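Cysteine desulfurase (Fervidobacterium islandicum, PDB 6A6G) probably converts cysteine to alanine and passes on the released sulfur, with the help of pyridoxal phosphate, to supply iron-sulfur cluster assembly. Local coordinates at residues B[345-350]-B[394-399]; B[333-338]-B[386-391]; B[324-329]-B[411-416]. All coordinates share one frame; numbering follows the deposited sequence.

Contact 1. Residues B[345-350]-B[394-399]; sequences LVSFNV and NSTVRA
F348 and V397 are paired across two antiparallel strands, 345-350 and 396-399, and their side chains cross at a slant on one side of the sheet. V397 brings CB over a face of the F348 ring, a CH-pi contact with CB 3.8 Å from the ring centroid and 19° off the normal. Its CG1 branch reaches the far end of the ring, 3.3 Å from F348 CZ. The ring lies back over the partner strand because F348 CG sits between its own backbone N and carbonyl carbon (chi1 62°). A399 is on the same side, with CB 4.1 Å from F348 CE1.

The other side of the sheet carries S347 and R398, a non-hydrogen-bonded pair. Here the CG2 methyl of T396 lies 3.3 Å from S347 CB, and R398 runs alongside the serine, its CG 3.7 Å from S347 OG. The polar ends are held from outside: S347 OG bonds to V188 O, and R398 NH1 to N187 O. Near the start of the second strand, N349 ND2 donates to S395 O over 3.0 Å, in the carbonyl plane and with the oxygen nearly in the amide plane. ND2 also pairs with Y335 OH, so the amide is fixed in rotation by two partners.

Backbone bonds run both ways in the V346-A399 and F348-V397 pairs, V346 N reaching A399 O at 2.7 Å. The chemistry divides by side. F348, V397 and A399 form an apolar layer against helices 355-366 and 407-422, while R398 extends to about 6 Å from the bound pyridoxal phosphate, consistent with the arginine that holds the substrate carboxylate in related desulfurases.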
# COMPACT_ATOMS: atom_id res chain seq x y z
N LEU B 345 4.63 -26.27 -5.00
CA LEU B 345 5.82 -25.82 -5.75
C LEU B 345 6.99 -26.77 -5.59
O LEU B 345 7.15 -27.36 -4.55
CB LEU B 345 6.30 -24.43 -5.26
CG LEU B 345 6.77 -24.36 -3.80
CD1 LEU B 345 8.26 -24.55 -3.61
CD2 LEU B 345 6.36 -23.05 -3.14
N VAL B 346 7.81 -26.88 -6.62
CA VAL B 346 9.02 -27.62 -6.54
C VAL B 346 10.18 -26.77 -6.97
O VAL B 346 10.21 -26.27 -8.09
CB VAL B 346 8.95 -28.89 -7.40
CG1 VAL B 346 10.20 -29.72 -7.25
CG2 VAL B 346 7.81 -29.75 -6.91
N SER B 347 11.14 -26.62 -6.08
CA SER B 347 12.41 -26.04 -6.45
C SER B 347 13.41 -27.12 -6.87
O SER B 347 13.49 -28.16 -6.24
CB SER B 347 13.00 -25.27 -5.29
OG SER B 347 12.31 -24.08 -5.09
N PHE B 348 14.21 -26.83 -7.88
CA PHE B 348 15.07 -27.84 -8.44
C PHE B 348 16.18 -27.21 -9.25
O PHE B 348 16.13 -26.04 -9.58
CB PHE B 348 14.24 -28.79 -9.31
CG PHE B 348 13.56 -28.13 -10.50
CD1 PHE B 348 12.30 -27.62 -10.39
CD2 PHE B 348 14.17 -28.10 -11.76
CE1 PHE B 348 11.67 -27.03 -11.48
CE2 PHE B 348 13.55 -27.53 -12.85
CZ PHE B 348 12.30 -26.98 -12.71
N ASN B 349 17.19 -28.00 -9.56
CA ASN B 349 18.21 -27.61 -10.53
C ASN B 349 18.40 -28.66 -11.59
O ASN B 349 18.22 -29.84 -11.34
CB ASN B 349 19.49 -27.36 -9.82
CG ASN B 349 19.63 -25.95 -9.37
OD1 ASN B 349 19.50 -25.02 -10.17
ND2 ASN B 349 19.93 -25.76 -8.09
N VAL B 350 18.72 -28.23 -12.80
CA VAL B 350 19.03 -29.13 -13.88
C VAL B 350 20.53 -29.31 -13.88
O VAL B 350 21.26 -28.32 -13.86
CB VAL B 350 18.57 -28.57 -15.24
CG1 VAL B 350 19.12 -29.42 -16.39
CG2 VAL B 350 17.05 -28.50 -15.31
N ASN B 394 23.99 -21.58 -6.43
CA ASN B 394 23.49 -20.65 -5.44
C ASN B 394 22.11 -20.09 -5.82
O ASN B 394 21.73 -19.01 -5.39
CB ASN B 394 24.54 -19.56 -5.13
CG ASN B 394 25.84 -20.17 -4.59
OD1 ASN B 394 25.81 -21.18 -3.85
ND2 ASN B 394 26.99 -19.59 -4.98
N SER B 395 21.35 -20.87 -6.59
CA SER B 395 20.02 -20.49 -7.05
C SER B 395 19.31 -21.73 -7.50
O SER B 395 19.85 -22.83 -7.47
CB SER B 395 20.10 -19.47 -8.20
OG SER B 395 21.00 -19.91 -9.21
N THR B 396 18.11 -21.54 -8.01
CA THR B 396 17.21 -22.63 -8.23
C THR B 396 16.16 -22.22 -9.26
O THR B 396 15.83 -21.04 -9.38
CB THR B 396 16.55 -22.93 -6.87
OG1 THR B 396 17.39 -23.81 -6.10
CG2 THR B 396 15.21 -23.50 -7.00
N VAL B 397 15.67 -23.22 -9.98
CA VAL B 397 14.43 -23.13 -10.73
C VAL B 397 13.26 -23.47 -9.82
O VAL B 397 13.35 -24.31 -8.91
CB VAL B 397 14.42 -24.08 -11.95
CG1 VAL B 397 13.23 -23.79 -12.82
CG2 VAL B 397 15.68 -23.92 -12.76
N ARG B 398 12.14 -22.81 -10.05
CA ARG B 398 10.98 -23.09 -9.24
C ARG B 398 9.78 -23.12 -10.15
O ARG B 398 9.51 -22.14 -10.83
CB ARG B 398 10.80 -22.06 -8.11
CG ARG B 398 9.71 -22.47 -7.13
CD ARG B 398 9.30 -21.36 -6.17
NE ARG B 398 8.94 -20.15 -6.90
CZ ARG B 398 8.79 -18.95 -6.36
NH1 ARG B 398 8.95 -18.78 -5.05
NH2 ARG B 398 8.47 -17.93 -7.13
N ALA B 399 9.09 -24.26 -10.16
CA ALA B 399 7.79 -24.41 -10.78
C ALA B 399 6.76 -24.57 -9.68
O ALA B 399 6.93 -25.37 -8.74
CB ALA B 399 7.79 -25.62 -11.68

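Contact 2. Residues B[333-338]-B[386-391]; sequences EVYGPI and KGSKID
An edge strand of the small mixed sheet, 332-334, is joined here to the loop that follows helix 378-386, and the carboxylate of E333 makes the join with S388 and K389. The two oxygens divide the work. E333 OE1 accepts from S388 OG at 2.6 Å through its syn lone pair, while OE2, also through its syn lone pair, takes the backbone N-H of K389 at 2.9 Å in a fairly straight bond (164°). The carboxylate thus grips consecutive loop residues in a two-pronged fashion. E333 OE1 has a second donor in Y335 OH, 2.7 Å away on its anti side, so three bonds hold the group and fix its rotation.

E333 spans the gap by stretching out, CG anti to its backbone N (chi1 179°). I390 closes over the same group: its CD1 lies 3.6 Å from E333 OE1 and also approaches E333 CB, so a methyl shields the oxygen that carries two bonds. The ammonium of K389 does not touch the carboxylate, E333 OE2 and K389 NZ being 6.7 Å apart, though it may add a mild favourable field.

With an alanine at E333 the carboxylate is gone, and S388 OG, the K389 N-H and Y335 OH would probably be left without their common acceptor, the loop losing its tie to the edge strand.

Farther along the loop, D391 OD1 bonds to H60 of the NifU chain. Around the contact, I390 rests on N349 and K351, strand 332-334 borders strand 345-350, and V334 packs on M326 and M327 of helix 308-327.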
# COMPACT_ATOMS: atom_id res chain seq x y z
N GLU B 333 18.04 -32.30 -9.53
CA GLU B 333 18.13 -32.36 -8.09
C GLU B 333 16.94 -31.58 -7.55
O GLU B 333 16.74 -30.44 -7.94
CB GLU B 333 19.44 -31.74 -7.64
CG GLU B 333 19.62 -31.74 -6.14
CD GLU B 333 21.05 -31.40 -5.73
OE1 GLU B 333 21.48 -30.22 -5.82
OE2 GLU B 333 21.74 -32.33 -5.30
N VAL B 334 16.17 -32.21 -6.67
CA VAL B 334 14.98 -31.60 -6.10
C VAL B 334 15.22 -31.23 -4.62
O VAL B 334 16.00 -31.88 -3.95
CB VAL B 334 13.79 -32.55 -6.28
CG1 VAL B 334 12.53 -32.00 -5.62
CG2 VAL B 334 13.53 -32.80 -7.77
N TYR B 335 14.60 -30.14 -4.13
CA TYR B 335 14.78 -29.67 -2.76
C TYR B 335 13.45 -29.75 -2.01
O TYR B 335 12.37 -29.81 -2.61
CB TYR B 335 15.36 -28.26 -2.76
CG TYR B 335 16.57 -28.18 -3.67
CD1 TYR B 335 17.76 -28.78 -3.32
CD2 TYR B 335 16.51 -27.51 -4.88
CE1 TYR B 335 18.86 -28.74 -4.16
CE2 TYR B 335 17.62 -27.46 -5.73
CZ TYR B 335 18.78 -28.09 -5.37
OH TYR B 335 19.87 -28.04 -6.22
N GLY B 336 13.51 -29.82 -0.69
CA GLY B 336 12.31 -29.99 0.12
C GLY B 336 12.02 -31.42 0.52
O GLY B 336 12.70 -32.32 0.12
N PRO B 337 10.98 -31.62 1.33
CA PRO B 337 10.60 -32.96 1.79
C PRO B 337 9.95 -33.75 0.71
O PRO B 337 9.17 -33.21 -0.10
CB PRO B 337 9.52 -32.65 2.86
CG PRO B 337 8.90 -31.35 2.43
CD PRO B 337 10.04 -30.58 1.79
N ILE B 338 10.22 -35.04 0.66
CA ILE B 338 9.41 -35.86 -0.23
C ILE B 338 8.35 -36.51 0.65
O ILE B 338 8.55 -37.65 1.12
CB ILE B 338 10.26 -36.90 -0.99
CG1 ILE B 338 11.42 -36.18 -1.72
CG2 ILE B 338 9.38 -37.74 -1.92
CD1 ILE B 338 11.00 -34.97 -2.54
N LYS B 386 24.99 -27.03 0.84
CA LYS B 386 25.70 -28.04 1.63
C LYS B 386 25.13 -29.43 1.42
O LYS B 386 25.82 -30.42 1.60
CB LYS B 386 25.73 -27.64 3.12
CG LYS B 386 26.63 -26.44 3.44
CD LYS B 386 28.13 -26.75 3.26
CE LYS B 386 28.69 -26.49 1.84
NZ LYS B 386 29.19 -25.10 1.57
N GLY B 387 23.87 -29.53 1.00
CA GLY B 387 23.27 -30.82 0.68
C GLY B 387 23.31 -31.18 -0.79
O GLY B 387 22.79 -32.20 -1.17
N SER B 388 23.90 -30.34 -1.63
CA SER B 388 23.84 -30.54 -3.09
C SER B 388 24.87 -31.59 -3.55
O SER B 388 25.96 -31.70 -2.97
CB SER B 388 24.09 -29.20 -3.82
OG SER B 388 23.79 -29.26 -5.20
N LYS B 389 24.51 -32.35 -4.59
CA LYS B 389 25.41 -33.34 -5.17
C LYS B 389 25.84 -32.91 -6.57
O LYS B 389 26.43 -33.68 -7.31
CB LYS B 389 24.77 -34.75 -5.21
CG LYS B 389 24.28 -35.31 -3.86
CD LYS B 389 25.26 -35.08 -2.70
CE LYS B 389 24.73 -35.65 -1.38
NZ LYS B 389 25.16 -34.86 -0.18
N ILE B 390 25.57 -31.67 -6.93
CA ILE B 390 25.97 -31.14 -8.22
C ILE B 390 26.78 -29.88 -7.99
O ILE B 390 27.03 -29.51 -6.85
CB ILE B 390 24.75 -30.81 -9.09
CG1 ILE B 390 23.99 -29.61 -8.52
CG2 ILE B 390 23.84 -32.03 -9.18
CD1 ILE B 390 22.60 -29.43 -9.10
N ASP B 391 27.19 -29.25 -9.07
CA ASP B 391 27.79 -27.93 -9.02
C ASP B 391 26.67 -26.90 -8.76
O ASP B 391 25.96 -26.49 -9.69
CB ASP B 391 28.51 -27.66 -10.34
CG ASP B 391 29.46 -26.48 -10.27
OD1 ASP B 391 29.65 -25.89 -9.17
OD2 ASP B 391 30.02 -26.14 -11.33

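Contact 3. Residues B[324-329]-B[411-416]; sequences EKMMEL and DVLIEG
No ring or other flat group takes part where K325, M326 and L329 meet L413 and I414; the faces in contact are made of methyls and methylenes. The nearest flat group is the carboxylate of D411 at the margin, and it is engaged elsewhere: OD2 forms a salt bridge with R6 and OD1 a hydrogen bond with Y321. K325 NZ stays 5.9 Å from D411 OD1, too far for a salt bridge, although the opposite charges may attract weakly.

The I414 side chain is the centre of the contact. Its CG1 is anti to the carbonyl carbon (chi1 -64°), which sends CD1 out across the gap between the chain segments, where three residues receive it. M326 CE comes to 3.6 Å from I414 CD1, the two side chains sliding past each other in opposite directions. K325 offers its CB, 3.8 Å from the same methyl, before the rest of the lysine bends away. L329 places CD1 3.8 Å from I414 CD1 and meets it at a slant.

M326 also serves a second partner. Its chain is bent at chi2 and chi3, and CE turns to L413, lying 3.7 Å from L413 CD2 with the side chains at about a right angle. One thioether methyl therefore touches both residues of the neighbouring helix.

M326 goes on to pack against L417, and L413 against L362. This is plain hydrophobic packing of helix 308-327 on helix 407-422, two helices beside the mixed sheet of the small alpha/beta domain found in fold-type I pyridoxal phosphate enzymes such as the class-V aminotransferases.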
# COMPACT_ATOMS: atom_id res chain seq x y z
N GLU B 324 6.01 -36.25 -8.39
CA GLU B 324 6.28 -37.53 -9.03
C GLU B 324 7.04 -37.43 -10.36
O GLU B 324 8.05 -38.12 -10.55
CB GLU B 324 4.97 -38.27 -9.27
CG GLU B 324 4.40 -38.86 -7.99
CD GLU B 324 2.96 -39.33 -8.14
OE1 GLU B 324 2.38 -39.74 -7.10
OE2 GLU B 324 2.42 -39.28 -9.30
N LYS B 325 6.57 -36.58 -11.25
CA LYS B 325 7.24 -36.40 -12.55
C LYS B 325 8.60 -35.77 -12.38
O LYS B 325 9.51 -36.09 -13.10
CB LYS B 325 6.41 -35.56 -13.55
CG LYS B 325 4.97 -36.00 -13.80
CD LYS B 325 4.78 -37.50 -14.02
CE LYS B 325 5.37 -38.00 -15.33
NZ LYS B 325 6.16 -39.26 -15.07
N MET B 326 8.77 -34.88 -11.42
CA MET B 326 10.07 -34.25 -11.27
C MET B 326 11.07 -35.30 -10.74
O MET B 326 12.20 -35.40 -11.24
CB MET B 326 9.99 -33.00 -10.40
CG MET B 326 11.05 -31.94 -10.70
SD MET B 326 10.90 -31.06 -12.27
CE MET B 326 9.16 -31.23 -12.46
N MET B 327 10.61 -36.09 -9.77
CA MET B 327 11.39 -37.20 -9.19
C MET B 327 11.82 -38.29 -10.19
O MET B 327 12.84 -38.93 -9.98
CB MET B 327 10.62 -37.90 -8.06
CG MET B 327 10.37 -37.05 -6.82
SD MET B 327 11.58 -37.27 -5.52
CE MET B 327 12.98 -36.39 -6.20
N GLU B 328 11.07 -38.50 -11.28
CA GLU B 328 11.48 -39.49 -12.27
C GLU B 328 12.66 -39.08 -13.09
O GLU B 328 13.17 -39.91 -13.82
CB GLU B 328 10.35 -39.85 -13.22
CG GLU B 328 9.35 -40.85 -12.66
CD GLU B 328 9.98 -42.20 -12.34
OE1 GLU B 328 10.76 -42.73 -13.17
OE2 GLU B 328 9.70 -42.73 -11.24
N LEU B 329 13.12 -37.83 -12.99
CA LEU B 329 14.18 -37.37 -13.86
C LEU B 329 15.58 -37.52 -13.22
O LEU B 329 15.86 -36.95 -12.17
CB LEU B 329 13.92 -35.91 -14.27
CG LEU B 329 12.62 -35.60 -15.04
CD1 LEU B 329 12.34 -34.10 -15.11
CD2 LEU B 329 12.65 -36.19 -16.43
N ASP B 411 3.29 -31.82 -17.75
CA ASP B 411 3.93 -32.64 -18.76
C ASP B 411 4.72 -31.76 -19.71
O ASP B 411 5.78 -32.17 -20.19
CB ASP B 411 2.92 -33.45 -19.55
CG ASP B 411 2.27 -34.59 -18.74
OD1 ASP B 411 2.90 -35.18 -17.82
OD2 ASP B 411 1.10 -34.93 -19.06
N VAL B 412 4.23 -30.55 -19.98
CA VAL B 412 4.98 -29.66 -20.87
C VAL B 412 6.26 -29.21 -20.19
O VAL B 412 7.31 -29.18 -20.83
CB VAL B 412 4.16 -28.44 -21.38
CG1 VAL B 412 5.07 -27.44 -22.13
CG2 VAL B 412 3.04 -28.91 -22.28
N LEU B 413 6.20 -28.88 -18.90
CA LEU B 413 7.42 -28.60 -18.12
C LEU B 413 8.40 -29.74 -18.29
O LEU B 413 9.61 -29.50 -18.47
CB LEU B 413 7.11 -28.39 -16.61
CG LEU B 413 8.26 -28.32 -15.58
CD1 LEU B 413 9.10 -27.09 -15.81
CD2 LEU B 413 7.74 -28.28 -14.16
N ILE B 414 7.89 -30.97 -18.22
CA ILE B 414 8.77 -32.15 -18.29
C ILE B 414 9.41 -32.28 -19.66
O ILE B 414 10.61 -32.48 -19.77
CB ILE B 414 8.00 -33.42 -17.93
CG1 ILE B 414 7.55 -33.35 -16.46
CG2 ILE B 414 8.86 -34.65 -18.13
CD1 ILE B 414 8.65 -33.19 -15.43
N GLU B 415 8.62 -32.11 -20.70
CA GLU B 415 9.17 -32.10 -22.06
C GLU B 415 10.30 -31.08 -22.16
O GLU B 415 11.42 -31.40 -22.59
CB GLU B 415 8.08 -31.82 -23.10
CG GLU B 415 8.68 -31.61 -24.49
CD GLU B 415 7.65 -31.41 -25.62
OE1 GLU B 415 6.42 -31.31 -25.29
OE2 GLU B 415 8.09 -31.36 -26.83
N GLY B 416 10.02 -29.84 -21.76
CA GLY B 416 11.01 -28.76 -21.80
C GLY B 416 12.31 -29.08 -21.08
O GLY B 416 13.40 -28.85 -21.60

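Followed from the N terminus, the chain enters contact 3 at 324-329, at the end of helix 308-327, then contact 2 at 333-338 and contact 1 at 345-350. It comes back in another order: 386-391 closes contact 2, 394-399 closes contact 1, and 411-416 closes contact 3 last. Contacts 1 and 2 therefore cross, and both nest inside the long loop that contact 3 closes. Contact 1 pairs inner strands of the mixed sheet, contact 2 ties its edge strand to a loop, and contact 3 joins the two helices. M326 packs on F348 and V346, linking contact 3 to contact 1, and M327 on I338 ties contact 3 to contact 2.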